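Local coordinates for UTP--glucose-1-phosphate uridylyltransferase (Acinetobacter baumannii, PDB 6IKX), which catalyses the transfer of a uridylyl group from UTP to glucose 1-phosphate, giving UDP-glucose and diphosphate, at residues 7-16 with 25-36. The protein carries 1 engineered substitution. Sequence-based numbering, arbitrary orientation.
Sequences LPVAGLGTRF and KEMVTVVDRPAI. With SO4 (sulfate ion), chain F; SO4 (sulfate ion), chain G; EDO (1,2-ethanediol), chain K.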
# COMPACT_ATOMS: atom_id res chain seq x y z
N LEU A 7 18.21 1.34 11.89
CA LEU A 7 17.95 -0.04 11.38
C LEU A 7 17.84 0.09 9.88
O LEU A 7 16.87 0.66 9.39
CB LEU A 7 16.66 -0.66 11.90
CG LEU A 7 16.42 -0.70 13.40
CD1 LEU A 7 15.75 -2.01 13.80
CD2 LEU A 7 17.68 -0.42 14.21
N PRO A 8 18.85 -0.32 9.10
CA PRO A 8 18.81 -0.11 7.65
C PRO A 8 17.99 -1.27 7.07
O PRO A 8 18.48 -2.34 7.15
CB PRO A 8 20.28 -0.16 7.21
CG PRO A 8 21.05 -0.22 8.51
CD PRO A 8 20.12 -0.91 9.50
N VAL A 9 16.76 -1.01 6.60
CA VAL A 9 15.76 -2.06 6.22
C VAL A 9 15.22 -1.77 4.79
O VAL A 9 14.07 -2.10 4.52
CB VAL A 9 14.61 -2.10 7.26
CG1 VAL A 9 15.10 -2.49 8.65
CG2 VAL A 9 13.88 -0.78 7.33
N ALA A 10 16.02 -1.20 3.89
CA ALA A 10 15.60 -0.85 2.51
C ALA A 10 15.99 -1.92 1.48
O ALA A 10 15.64 -1.70 0.31
CB ALA A 10 16.12 0.50 2.11
N GLY A 11 16.65 -3.02 1.84
CA GLY A 11 16.97 -4.14 0.90
C GLY A 11 15.71 -4.65 0.20
O GLY A 11 14.65 -4.33 0.71
N LEU A 12 15.79 -5.37 -0.93
CA LEU A 12 14.59 -5.98 -1.59
C LEU A 12 14.44 -7.46 -1.25
O LEU A 12 13.47 -8.11 -1.74
CB LEU A 12 14.66 -5.79 -3.10
CG LEU A 12 14.76 -4.34 -3.54
CD1 LEU A 12 14.33 -4.18 -4.98
CD2 LEU A 12 13.94 -3.43 -2.65
N GLY A 13 15.33 -7.96 -0.39
CA GLY A 13 15.29 -9.33 0.14
C GLY A 13 15.52 -10.36 -0.95
O GLY A 13 14.61 -11.19 -1.13
N THR A 14 16.64 -10.26 -1.68
CA THR A 14 16.97 -11.19 -2.76
C THR A 14 17.31 -12.53 -2.19
O THR A 14 16.99 -13.55 -2.75
CB THR A 14 18.02 -10.69 -3.75
OG1 THR A 14 19.16 -10.22 -3.05
CG2 THR A 14 17.44 -9.59 -4.57
N ARG A 15 17.96 -12.51 -1.05
CA ARG A 15 18.13 -13.70 -0.26
C ARG A 15 16.73 -13.90 0.43
O ARG A 15 16.02 -12.91 0.70
CB ARG A 15 19.28 -13.52 0.73
CG ARG A 15 20.20 -12.33 0.43
CD ARG A 15 21.55 -12.42 1.13
NE ARG A 15 21.56 -11.76 2.43
CZ ARG A 15 21.97 -12.34 3.55
NH1 ARG A 15 21.95 -11.69 4.70
NH2 ARG A 15 22.40 -13.58 3.52
N PHE A 16 16.34 -15.15 0.69
CA PHE A 16 15.02 -15.56 1.26
C PHE A 16 13.98 -15.09 0.26
O PHE A 16 13.02 -14.49 0.63
CB PHE A 16 14.76 -15.02 2.68
CG PHE A 16 14.01 -15.93 3.57
CD1 PHE A 16 13.43 -17.07 3.10
CD2 PHE A 16 13.89 -15.62 4.90
CE1 PHE A 16 12.75 -17.90 3.94
CE2 PHE A 16 13.20 -16.44 5.74
CZ PHE A 16 12.63 -17.58 5.26
N LYS A 25 11.44 -8.70 3.90
CA LYS A 25 12.25 -9.74 4.61
C LYS A 25 12.08 -9.52 6.12
O LYS A 25 12.00 -10.51 6.83
CB LYS A 25 13.74 -9.72 4.25
CG LYS A 25 14.43 -8.37 4.40
CD LYS A 25 15.78 -8.18 3.66
CE LYS A 25 15.85 -6.88 2.86
NZ LYS A 25 16.19 -5.67 3.66
N GLU A 26 12.00 -8.27 6.58
CA GLU A 26 11.94 -7.91 8.02
C GLU A 26 10.63 -8.42 8.62
O GLU A 26 10.60 -8.60 9.83
CB GLU A 26 12.08 -6.41 8.19
CG GLU A 26 13.44 -5.89 7.76
CD GLU A 26 13.60 -5.59 6.26
OE1 GLU A 26 12.62 -5.84 5.45
OE2 GLU A 26 14.68 -5.10 5.89
N MET A 27 9.60 -8.67 7.79
CA MET A 27 8.22 -9.03 8.22
C MET A 27 8.00 -10.55 8.15
O MET A 27 6.88 -11.04 8.40
CB MET A 27 7.16 -8.28 7.40
CG MET A 27 7.11 -6.81 7.76
SD MET A 27 6.99 -6.56 9.56
CE MET A 27 5.24 -6.90 9.69
N VAL A 28 9.07 -11.28 7.93
CA VAL A 28 9.07 -12.76 7.87
C VAL A 28 8.89 -13.34 9.27
O VAL A 28 9.64 -12.96 10.21
CB VAL A 28 10.37 -13.19 7.18
CG1 VAL A 28 10.88 -14.54 7.62
CG2 VAL A 28 10.18 -13.11 5.67
N THR A 29 7.99 -14.30 9.41
CA THR A 29 7.47 -14.69 10.74
C THR A 29 8.47 -15.66 11.34
O THR A 29 8.93 -16.57 10.67
CB THR A 29 5.97 -15.03 10.75
OG1 THR A 29 5.78 -16.21 11.53
CG2 THR A 29 5.36 -15.14 9.37
N VAL A 30 8.83 -15.40 12.59
CA VAL A 30 9.79 -16.22 13.35
C VAL A 30 9.06 -16.71 14.59
O VAL A 30 8.94 -15.93 15.55
CB VAL A 30 11.04 -15.39 13.67
CG1 VAL A 30 11.97 -16.11 14.64
CG2 VAL A 30 11.74 -15.00 12.38
N VAL A 31 8.51 -17.91 14.50
CA VAL A 31 7.59 -18.50 15.51
C VAL A 31 6.21 -17.86 15.34
O VAL A 31 5.33 -18.47 14.72
CB VAL A 31 8.11 -18.34 16.95
CG1 VAL A 31 7.36 -19.23 17.91
CG2 VAL A 31 9.60 -18.60 17.04
N ASP A 32 6.00 -16.68 15.91
CA ASP A 32 4.65 -16.07 15.90
C ASP A 32 4.71 -14.55 15.75
O ASP A 32 3.64 -13.93 15.97
CB ASP A 32 3.97 -16.45 17.21
CG ASP A 32 4.59 -15.80 18.45
OD1 ASP A 32 5.71 -15.28 18.34
OD2 ASP A 32 3.93 -15.82 19.51
N ARG A 33 5.88 -13.95 15.44
CA ARG A 33 5.97 -12.48 15.17
C ARG A 33 7.02 -12.17 14.10
O ARG A 33 7.93 -12.94 13.84
CB ARG A 33 6.28 -11.79 16.50
CG ARG A 33 7.65 -12.14 17.04
CD ARG A 33 7.79 -12.05 18.54
NE ARG A 33 6.85 -12.92 19.22
CZ ARG A 33 5.90 -12.52 20.05
NH1 ARG A 33 5.75 -11.24 20.36
NH2 ARG A 33 5.09 -13.42 20.58
N PRO A 34 6.97 -11.02 13.40
CA PRO A 34 7.99 -10.74 12.39
C PRO A 34 9.40 -10.57 13.00
O PRO A 34 9.55 -10.18 14.17
CB PRO A 34 7.42 -9.44 11.77
CG PRO A 34 6.77 -8.78 12.96
CD PRO A 34 6.01 -9.94 13.57
N ALA A 35 10.42 -10.91 12.21
CA ALA A 35 11.85 -10.93 12.61
C ALA A 35 12.22 -9.57 13.25
O ALA A 35 12.94 -9.55 14.25
CB ALA A 35 12.70 -11.26 11.39
N ILE A 36 11.73 -8.48 12.67
CA ILE A 36 12.09 -7.08 13.05
C ILE A 36 11.74 -6.88 14.52
O ILE A 36 12.41 -6.07 15.16
CB ILE A 36 11.40 -6.03 12.14
CG1 ILE A 36 12.00 -4.63 12.30
CG2 ILE A 36 9.89 -5.96 12.38
CD1 ILE A 36 13.43 -4.49 11.91
S SO4 F . 18.63 -7.95 0.00
O1 SO4 F . 19.76 -7.37 0.71
O2 SO4 F . 17.41 -7.27 0.40
O3 SO4 F . 18.52 -9.37 0.31
O4 SO4 F . 18.81 -7.75 -1.42
S SO4 G . 19.92 -1.75 3.12
O1 SO4 G . 19.06 -2.90 3.28
O2 SO4 G . 19.34 -0.63 3.82
O3 SO4 G . 20.06 -1.42 1.72
O4 SO4 G . 21.23 -2.05 3.65
C1 EDO K . 11.13 -6.67 -3.03
O1 EDO K . 11.02 -7.98 -2.37
C2 EDO K . 9.90 -5.84 -3.29
O2 EDO K . 10.10 -4.78 -4.26
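The glycine-rich nucleotide-binding loop of the GT-A nucleotidyltransferase fold, Gly11-Leu12-Gly13-Thr14-Arg15, which follows strand 4-8, is met here by Lys25, the lysine that follows it in the family signature. All six residues bind UTP in this protein. Lys25 shows how a basic side chain can be laid along such a loop: its CE lies 3.5 Å from Gly13 N, and bends at chi3 and chi4 (81°) bring NZ beside Gly11. NZ and Gly11 N are both donors and look to different acceptors. Gly11 N makes a weak bond to O1 of one sulfate, whereas NZ forms a salt bridge with Glu26 OE2 at 2.8 Å, on the syn side and 31° out of the carboxylate plane. The neighbouring glutamate probably helps to position the lysine. A fold in its own chain (chi2 85°) carries the Glu26 carboxylate against Val9, with OE2 3.3 Å from Val9 CB, and Lys59 binds both Glu26 OE1 and Val9 O, so the buried carboxylate has a cationic partner at each oxygen. A second sulfate sits against the Gly13-Arg15 bend, where Thr14 OG1 donates to its O4 at 3.0 Å; the two anions may mark places suited to nucleotide phosphates. Apolar packing flanks this polar centre. On the strand side of the loop, the Ile36 CD1 methyl of helix 35-44 meets Leu7 CD1 at 3.9 Å and touches Val9 CG1 more loosely. Beyond the loop, Phe16 and Val28 reach toward each other, the ring's CE2 coming to 3.5 Å from Val28 CG1.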